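Local coordinates for protein ML032222a iGluR (Mnemiopsis leidyi, PDB 4YKI) that binds glycine in the ligand-binding domain of a ctenophore ionotropic glutamate receptor, probably serving as a subunit of a glycine-activated ion channel, at residues 18-22 with 245-249; 126-131 with 155-161. The contacts are given in a common frame with arbitrary orientation. Residues are numbered along the deposited sequence.

Contact 1: residues 18-22 with 245-249; sequences QPFMF and WEKWS
Just behind the glycine pocket of this ligand-binding domain, the loop that follows pocket residue Glu17 packs against the last turn of helix 240-248. A cis peptide bond precedes Pro19 and bends the loop sharply; Phe20 and Met21 together face Glu17 as a classic beta bulge, and the chain becomes extended at Phe22. Pro19 and Trp248 lie in register, their CA atoms 5.8 Å apart. The compact proline meets the Trp245 indole with Pro19 CG, 3.7 Å from Trp245 CZ3, while Pro19 CB lies 4.1 Å from Trp248 CB and 3.5 Å from Trp248 O. In this bilobed, periplasmic-binding-protein-like fold, a ligand-side loop thus meets a helix from the far end of the chain. The broad indoles of Trp245 (chi1 t) and Trp248 (m) offer apolar surface to the phenylalanines. Although the CA-CB bond of Phe20 (m) points away, the far end of its ring comes nearer, Phe20 CZ lying 3.8 Å from Trp245 CZ3; the Phe20 ring and the Trp245 six-membered ring, centroids 5.8 Å apart and planes at 30°, barely overlap. Phe20 also meets Tyr214 of the glycine pocket. Phe22 (m) sets CE1 3.7 Å from Trp248 CE3, planes oblique at 37°, while Trp248 NE1 is satisfied by Asp40 on helix 37-49. Where the helix ends, Ser249 (p) returns to Trp245 O through both N (2.9 Å) and OG (2.7 Å).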
ATOM      1  N   GLN B  18      14.005  -4.057  14.491  1.00 12.32           N
ATOM      2  CA  GLN B  18      13.664  -2.758  15.046  1.00 12.99           C
ATOM      3  C   GLN B  18      13.345  -1.809  13.890  1.00 12.55           C
ATOM      4  O   GLN B  18      14.013  -1.850  12.864  1.00 13.49           O
ATOM      5  CB  GLN B  18      14.803  -2.240  15.934  1.00 14.67           C
ATOM      6  CG  GLN B  18      15.047  -3.204  17.094  1.00 19.14           C
ATOM      7  CD  GLN B  18      16.172  -2.828  18.020  1.00 22.71           C
ATOM      8  OE1 GLN B  18      16.724  -1.737  17.949  1.00 23.66           O
ATOM      9  NE2 GLN B  18      16.515  -3.746  18.921  1.00 23.53           N
ATOM     10  N   PRO B  19      12.320  -0.956  14.041  1.00 12.57           N
ATOM     11  CA  PRO B  19      11.532  -0.640  15.232  1.00 12.79           C
ATOM     12  C   PRO B  19      10.177  -1.365  15.230  1.00 11.78           C
ATOM     13  O   PRO B  19       9.301  -1.026  16.025  1.00 12.29           O
ATOM     14  CB  PRO B  19      11.302   0.857  15.078  1.00 14.23           C
ATOM     15  CG  PRO B  19      11.102   1.018  13.620  1.00 14.69           C
ATOM     16  CD  PRO B  19      12.060   0.023  12.966  1.00 13.82           C
ATOM     17  N   PHE B  20      10.006  -2.333  14.340  1.00 11.58           N
ATOM     18  CA  PHE B  20       8.788  -3.110  14.241  1.00 11.31           C
ATOM     19  C   PHE B  20       8.623  -4.074  15.416  1.00 10.74           C
ATOM     20  O   PHE B  20       7.540  -4.151  15.998  1.00 11.26           O
ATOM     21  CB  PHE B  20       8.777  -3.832  12.902  1.00 11.43           C
ATOM     22  CG  PHE B  20       8.798  -2.890  11.728  1.00 11.38           C
ATOM     23  CD1 PHE B  20       7.691  -2.125  11.427  1.00 12.71           C
ATOM     24  CD2 PHE B  20       9.939  -2.727  10.965  1.00 11.32           C
ATOM     25  CE1 PHE B  20       7.710  -1.232  10.370  1.00 13.02           C
ATOM     26  CE2 PHE B  20       9.964  -1.834   9.905  1.00 12.39           C
ATOM     27  CZ  PHE B  20       8.855  -1.085   9.608  1.00 12.73           C
ATOM     28  N   MET B  21       9.697  -4.769  15.774  1.00 11.64           N
ATOM     29  CA  MET B  21       9.716  -5.677  16.928  1.00 11.78           C
ATOM     30  C   MET B  21      11.071  -5.598  17.606  1.00 11.28           C
ATOM     31  O   MET B  21      12.111  -5.578  16.942  1.00 11.59           O
ATOM     32  CB  MET B  21       9.449  -7.128  16.544  1.00 12.83           C
ATOM     33  CG  MET B  21       8.005  -7.438  16.214  1.00 13.12           C
ATOM     34  SD  MET B  21       6.919  -7.136  17.621  1.00 12.72           S
ATOM     35  CE  MET B  21       5.899  -8.590  17.531  1.00 12.90           C
ATOM     36  N   PHE B  22      11.003  -5.566  18.937  1.00 11.82           N
ATOM     37  CA  PHE B  22      12.131  -5.674  19.848  1.00 13.05           C
ATOM     38  C   PHE B  22      11.871  -6.926  20.694  1.00 13.25           C
ATOM     39  O   PHE B  22      10.762  -7.104  21.196  1.00 13.82           O
ATOM     40  CB  PHE B  22      12.190  -4.462  20.789  1.00 12.74           C
ATOM     41  CG  PHE B  22      12.422  -3.131  20.103  1.00 14.31           C
ATOM     42  CD1 PHE B  22      11.396  -2.481  19.429  1.00 14.32           C
ATOM     43  CD2 PHE B  22      13.641  -2.490  20.220  1.00 16.31           C
ATOM     44  CE1 PHE B  22      11.613  -1.257  18.825  1.00 14.62           C
ATOM     45  CE2 PHE B  22      13.850  -1.260  19.631  1.00 17.12           C
ATOM     46  CZ  PHE B  22      12.843  -0.644  18.943  1.00 15.31           C
ATOM     47  N   TRP B 245       4.269   4.706  13.856  1.00 14.10           N
ATOM     48  CA  TRP B 245       5.560   4.926  13.218  1.00 14.53           C
ATOM     49  C   TRP B 245       6.267   6.126  13.888  1.00 14.88           C
ATOM     50  O   TRP B 245       7.464   6.094  14.146  1.00 15.41           O
ATOM     51  CB  TRP B 245       5.412   5.155  11.716  1.00 15.43           C
ATOM     52  CG  TRP B 245       6.720   5.388  11.036  1.00 15.60           C
ATOM     53  CD1 TRP B 245       7.137   6.539  10.477  1.00 17.64           C
ATOM     54  CD2 TRP B 245       7.781   4.441  10.845  1.00 14.55           C
ATOM     55  NE1 TRP B 245       8.377   6.388   9.934  1.00 17.53           N
ATOM     56  CE2 TRP B 245       8.804   5.111  10.162  1.00 16.56           C
ATOM     57  CE3 TRP B 245       7.970   3.090  11.188  1.00 14.92           C
ATOM     58  CZ2 TRP B 245       9.992   4.493   9.815  1.00 16.85           C
ATOM     59  CZ3 TRP B 245       9.171   2.478  10.841  1.00 16.20           C
ATOM     60  CH2 TRP B 245      10.155   3.179  10.152  1.00 16.71           C
ATOM     61  N   GLU B 246       5.521   7.191  14.165  0.51 15.16           N
ATOM     62  CA  GLU B 246       6.086   8.336  14.875  0.51 16.60           C
ATOM     63  C   GLU B 246       6.596   7.944  16.270  0.51 15.20           C
ATOM     64  O   GLU B 246       7.664   8.388  16.697  0.51 15.82           O
ATOM     65  CB  GLU B 246       5.048   9.458  14.969  0.51 18.28           C
ATOM     66  CG  GLU B 246       5.466  10.656  15.811  0.51 21.38           C
ATOM     67  CD  GLU B 246       6.526  11.518  15.147  0.51 23.19           C
ATOM     68  OE1 GLU B 246       6.861  11.264  13.969  0.51 23.57           O
ATOM     69  OE2 GLU B 246       7.016  12.463  15.808  0.51 24.37           O
ATOM     70  N   LYS B 247       5.823   7.132  16.985  1.00 14.62           N
ATOM     71  CA  LYS B 247       6.216   6.679  18.314  1.00 13.69           C
ATOM     72  C   LYS B 247       7.520   5.899  18.299  1.00 15.28           C
ATOM     73  O   LYS B 247       8.389   6.122  19.141  1.00 17.17           O
ATOM     74  CB  LYS B 247       5.127   5.771  18.887  1.00 14.59           C
ATOM     75  CG  LYS B 247       5.492   5.101  20.212  1.00 15.14           C
ATOM     76  CD  LYS B 247       4.341   4.268  20.734  1.00 17.31           C
ATOM     77  CE  LYS B 247       4.758   3.451  21.950  1.00 20.24           C
ATOM     78  NZ  LYS B 247       3.640   2.563  22.411  1.00 21.94           N
ATOM     79  N   TRP B 248       7.655   4.984  17.346  1.00 13.92           N
ATOM     80  CA  TRP B 248       8.719   3.984  17.390  1.00 14.13           C
ATOM     81  C   TRP B 248       9.944   4.282  16.532  1.00 14.97           C
ATOM     82  O   TRP B 248      11.043   3.822  16.852  1.00 16.13           O
ATOM     83  CB  TRP B 248       8.168   2.610  16.985  1.00 14.42           C
ATOM     84  CG  TRP B 248       7.306   2.024  18.022  1.00 14.07           C
ATOM     85  CD1 TRP B 248       5.946   1.948  18.025  1.00 13.66           C
ATOM     86  CD2 TRP B 248       7.747   1.422  19.238  1.00 14.68           C
ATOM     87  NE1 TRP B 248       5.513   1.341  19.185  1.00 14.15           N
ATOM     88  CE2 TRP B 248       6.604   1.006  19.941  1.00 15.11           C
ATOM     89  CE3 TRP B 248       9.008   1.204  19.806  1.00 16.32           C
ATOM     90  CZ2 TRP B 248       6.687   0.380  21.187  1.00 16.38           C
ATOM     91  CZ3 TRP B 248       9.090   0.587  21.025  1.00 16.84           C
ATOM     92  CH2 TRP B 248       7.941   0.187  21.715  1.00 17.19           C
ATOM     93  N   SER B 249       9.784   4.993  15.422  1.00 16.55           N
ATOM     94  CA  SER B 249      10.943   5.206  14.564  1.00 17.91           C
ATOM     95  C   SER B 249      11.823   6.293  15.164  1.00 20.31           C
ATOM     96  O   SER B 249      11.350   7.182  15.881  1.00 20.78           O
ATOM     97  CB  SER B 249      10.534   5.519  13.132  1.00 18.15           C
ATOM     98  OG  SER B 249       9.848   6.742  13.071  1.00 20.91           O
TER

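Contact 2: residues 126-131 with 155-161; sequences QVLELL and DSRYSRL
Gln126 is extended and leads into a 3-10 segment that starts at Val127 and runs on past Leu131, held by i-to-i-3 bonds such as Leu130 N to Val127 O (3.0 Å). The Gln126 amide bonds both ways: Gln126 OE1 accepts from Leu128 N (2.9 Å), and Gln126 NE2 donates to Tyr158 OH (3.0 Å). Val127, branched and buried, places CG2 3.8 Å from both Tyr158 CE1 and Leu161 CD1. Leu128 (m,t), its CA 7.1 Å from that of Arg157, inserts its fork between unlike surfaces: CD2 stands 3.8 Å from the Tyr158 ring centroid, almost on the normal, a CH-pi contact, and CD1 lies over the Arg157 guanidinium, 3.6 Å from CZ. That guanidinium forms a salt bridge with Asp155 (Arg157 NH2 to Asp155 OD2 2.7 Å); Asp155 OD1 also makes a capping bond in the turn leading into the helix, accepting from Arg157 N (3.0 Å). The contact thus pairs the 3-10 segment in the connection between strands 109-118 and 137-141 with this helix beside the mixed sheet, Val127 and Leu130 also touching strand 183-188. Leu130 CB comes 3.9 Å from Leu161 CD2. Leu131 (m,t), its CA 7.0 Å from that of Leu161, brings CD2 3.7 Å from Leu161 CD2 and CD1 3.6 Å from Arg157 O.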
ATOM      1  N   GLN B 126      24.992   3.765  -8.365  1.00 17.62           N
ATOM      2  CA  GLN B 126      23.935   2.787  -8.610  1.00 17.21           C
ATOM      3  C   GLN B 126      24.526   1.409  -8.367  1.00 15.99           C
ATOM      4  O   GLN B 126      25.682   1.169  -8.701  1.00 15.47           O
ATOM      5  CB  GLN B 126      23.396   2.920 -10.042  1.00 18.92           C
ATOM      6  CG  GLN B 126      21.955   2.389 -10.261  1.00 19.97           C
ATOM      7  CD  GLN B 126      21.877   0.887 -10.460  1.00 19.69           C
ATOM      8  OE1 GLN B 126      22.829   0.252 -10.914  1.00 20.19           O
ATOM      9  NE2 GLN B 126      20.729   0.310 -10.121  1.00 20.37           N
ATOM     10  N   VAL B 127      23.748   0.507  -7.771  1.00 14.78           N
ATOM     11  CA  VAL B 127      24.319  -0.738  -7.256  1.00 15.30           C
ATOM     12  C   VAL B 127      24.992  -1.615  -8.309  1.00 14.43           C
ATOM     13  O   VAL B 127      25.929  -2.340  -7.982  1.00 14.49           O
ATOM     14  CB  VAL B 127      23.306  -1.599  -6.464  1.00 16.14           C
ATOM     15  CG1 VAL B 127      22.948  -0.930  -5.128  1.00 18.44           C
ATOM     16  CG2 VAL B 127      22.057  -1.910  -7.284  1.00 16.46           C
ATOM     17  N   LEU B 128      24.550  -1.584  -9.564  1.00 14.62           N
ATOM     18  CA  LEU B 128      25.143  -2.467 -10.562  1.00 14.31           C
ATOM     19  C   LEU B 128      26.593  -2.092 -10.838  1.00 14.89           C
ATOM     20  O   LEU B 128      27.353  -2.921 -11.351  1.00 15.65           O
ATOM     21  CB  LEU B 128      24.327  -2.504 -11.856  1.00 16.12           C
ATOM     22  CG  LEU B 128      22.948  -3.185 -11.747  1.00 17.38           C
ATOM     23  CD1 LEU B 128      22.247  -3.185 -13.106  1.00 19.23           C
ATOM     24  CD2 LEU B 128      23.009  -4.607 -11.192  1.00 17.15           C
ATOM     25  N   GLU B 129      26.988  -0.872 -10.473  1.00 14.78           N
ATOM     26  CA  GLU B 129      28.391  -0.473 -10.578  1.00 15.71           C
ATOM     27  C   GLU B 129      29.332  -1.356  -9.761  1.00 14.45           C
ATOM     28  O   GLU B 129      30.528  -1.438 -10.054  1.00 16.66           O
ATOM     29  CB  GLU B 129      28.556   0.978 -10.133  1.00 17.64           C
ATOM     30  CG  GLU B 129      27.866   1.939 -11.080  1.00 21.95           C
ATOM     31  CD  GLU B 129      27.849   3.381 -10.606  1.00 25.36           C
ATOM     32  OE1 GLU B 129      28.461   3.695  -9.564  1.00 25.00           O
ATOM     33  OE2 GLU B 129      27.204   4.203 -11.300  1.00 29.42           O
ATOM     34  N   LEU B 130      28.807  -2.011  -8.733  1.00 14.17           N
ATOM     35  CA  LEU B 130      29.610  -2.895  -7.910  1.00 13.89           C
ATOM     36  C   LEU B 130      30.272  -4.023  -8.710  1.00 14.56           C
ATOM     37  O   LEU B 130      31.340  -4.511  -8.330  1.00 14.96           O
ATOM     38  CB  LEU B 130      28.742  -3.488  -6.799  1.00 14.45           C
ATOM     39  CG  LEU B 130      28.376  -2.509  -5.685  1.00 14.07           C
ATOM     40  CD1 LEU B 130      27.189  -3.024  -4.908  1.00 14.54           C
ATOM     41  CD2 LEU B 130      29.548  -2.243  -4.761  1.00 15.13           C
ATOM     42  N   LEU B 131      29.632  -4.439  -9.800  1.00 15.29           N
ATOM     43  CA  LEU B 131      30.096  -5.595 -10.577  1.00 16.33           C
ATOM     44  C   LEU B 131      31.377  -5.311 -11.363  1.00 19.45           C
ATOM     45  O   LEU B 131      32.051  -6.250 -11.805  1.00 22.86           O
ATOM     46  CB  LEU B 131      29.002  -6.076 -11.535  1.00 15.84           C
ATOM     47  CG  LEU B 131      27.712  -6.566 -10.866  1.00 15.89           C
ATOM     48  CD1 LEU B 131      26.644  -6.899 -11.910  1.00 17.84           C
ATOM     49  CD2 LEU B 131      27.976  -7.766  -9.958  1.00 15.60           C
ATOM     50  N   ASP B 155      16.399  -8.389 -15.058  1.00 21.57           N
ATOM     51  CA  ASP B 155      17.815  -8.091 -15.335  1.00 19.30           C
ATOM     52  C   ASP B 155      18.720  -8.949 -14.453  1.00 17.51           C
ATOM     53  O   ASP B 155      18.900  -8.674 -13.263  1.00 16.71           O
ATOM     54  CB  ASP B 155      18.098  -6.604 -15.112  1.00 21.07           C
ATOM     55  CG  ASP B 155      19.504  -6.193 -15.518  1.00 22.38           C
ATOM     56  OD1 ASP B 155      20.387  -7.056 -15.695  1.00 19.87           O
ATOM     57  OD2 ASP B 155      19.740  -4.972 -15.642  1.00 25.71           O
ATOM     58  N   SER B 156      19.285  -9.990 -15.045  0.62 16.65           N
ATOM     59  CA  SER B 156      20.054 -10.970 -14.288  0.62 15.63           C
ATOM     60  C   SER B 156      21.356 -10.429 -13.691  0.62 14.60           C
ATOM     61  O   SER B 156      21.998 -11.110 -12.895  0.62 14.50           O
ATOM     62  CB  SER B 156      20.311 -12.205 -15.145  0.62 16.78           C
ATOM     63  OG  SER B 156      19.096 -12.927 -15.316  0.62 18.04           O
ATOM     64  N   ARG B 157      21.736  -9.204 -14.036  1.00 15.37           N
ATOM     65  CA  ARG B 157      22.852  -8.571 -13.355  1.00 15.84           C
ATOM     66  C   ARG B 157      22.529  -8.406 -11.866  1.00 14.53           C
ATOM     67  O   ARG B 157      23.436  -8.390 -11.041  1.00 14.45           O
ATOM     68  CB  ARG B 157      23.209  -7.233 -13.982  1.00 16.85           C
ATOM     69  CG  ARG B 157      23.793  -7.381 -15.380  1.00 19.22           C
ATOM     70  CD  ARG B 157      24.089  -6.026 -15.997  1.00 22.01           C
ATOM     71  NE  ARG B 157      22.867  -5.251 -16.176  1.00 23.66           N
ATOM     72  CZ  ARG B 157      22.825  -3.988 -16.586  1.00 26.97           C
ATOM     73  NH1 ARG B 157      23.942  -3.340 -16.888  1.00 29.13           N
ATOM     74  NH2 ARG B 157      21.658  -3.378 -16.697  1.00 26.23           N
ATOM     75  N   TYR B 158      21.247  -8.310 -11.508  1.00 14.53           N
ATOM     76  CA  TYR B 158      20.900  -8.243 -10.088  1.00 14.37           C
ATOM     77  C   TYR B 158      21.117  -9.603  -9.406  1.00 13.57           C
ATOM     78  O   TYR B 158      21.482  -9.659  -8.231  1.00 14.14           O
ATOM     79  CB  TYR B 158      19.472  -7.700  -9.869  1.00 14.48           C
ATOM     80  CG  TYR B 158      19.383  -6.214 -10.144  1.00 14.78           C
ATOM     81  CD1 TYR B 158      19.762  -5.276  -9.190  1.00 15.26           C
ATOM     82  CD2 TYR B 158      18.975  -5.752 -11.382  1.00 15.99           C
ATOM     83  CE1 TYR B 158      19.704  -3.925  -9.455  1.00 16.66           C
ATOM     84  CE2 TYR B 158      18.912  -4.410 -11.657  1.00 17.06           C
ATOM     85  CZ  TYR B 158      19.280  -3.494 -10.686  1.00 17.06           C
ATOM     86  OH  TYR B 158      19.247  -2.146 -10.936  1.00 20.02           O
ATOM     87  N   SER B 159      20.862 -10.702 -10.107  1.00 13.71           N
ATOM     88  CA  SER B 159      21.252 -12.011  -9.596  1.00 13.89           C
ATOM     89  C   SER B 159      22.767 -12.102  -9.388  1.00 13.92           C
ATOM     90  O   SER B 159      23.220 -12.718  -8.426  1.00 14.05           O
ATOM     91  CB  SER B 159      20.793 -13.133 -10.537  1.00 14.06           C
ATOM     92  OG  SER B 159      19.426 -13.428 -10.383  1.00 16.97           O
ATOM     93  N   ARG B 160      23.541 -11.525 -10.303  1.00 14.13           N
ATOM     94  CA  ARG B 160      24.989 -11.479 -10.122  1.00 14.27           C
ATOM     95  C   ARG B 160      25.353 -10.796  -8.817  1.00 13.61           C
ATOM     96  O   ARG B 160      26.258 -11.243  -8.110  1.00 15.57           O
ATOM     97  CB  ARG B 160      25.692 -10.741 -11.252  1.00 15.61           C
ATOM     98  CG  ARG B 160      25.782 -11.477 -12.549  1.00 16.07           C
ATOM     99  CD  ARG B 160      26.739 -10.783 -13.515  1.00 16.60           C
ATOM    100  NE  ARG B 160      28.059 -10.691 -12.910  1.00 16.45           N
ATOM    101  CZ  ARG B 160      29.066  -9.933 -13.327  1.00 17.00           C
ATOM    102  NH1 ARG B 160      28.958  -9.181 -14.422  1.00 18.08           N
ATOM    103  NH2 ARG B 160      30.189  -9.931 -12.630  1.00 19.43           N
ATOM    104  N   LEU B 161      24.679  -9.691  -8.497  1.00 15.20           N
ATOM    105  CA  LEU B 161      24.966  -9.001  -7.238  1.00 16.02           C
ATOM    106  C   LEU B 161      24.795  -9.932  -6.058  1.00 15.34           C
ATOM    107  O   LEU B 161      25.599  -9.925  -5.131  1.00 16.00           O
ATOM    108  CB  LEU B 161      24.049  -7.794  -7.023  1.00 18.04           C
ATOM    109  CG  LEU B 161      24.399  -6.528  -7.783  1.00 18.70           C
ATOM    110  CD1 LEU B 161      23.376  -5.464  -7.460  1.00 19.90           C
ATOM    111  CD2 LEU B 161      25.805  -6.006  -7.464  1.00 17.59           C
TER

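The two contacts lie on opposite sides of the chain's centre, their centres 31 Å apart and their nearest atoms about 20 Å apart. Along the sequence, contact 2 is nested within the long loop closed by contact 1. Contact 1 joins chain regions 223 residues apart, whereas the segments of contact 2 are only 24 residues apart at their closest ends. They share no helix or strand and probably belong to different lobes of the bilobed domain, as in other receptors of this family. Contact 1 lies beside the cleft, the side chain of Phe20 about 7 Å from the bound glycine; contact 2 is peripheral packing in the other lobe, linked to the mixed sheet through strand 183-188, which ends at pocket residue Glu188.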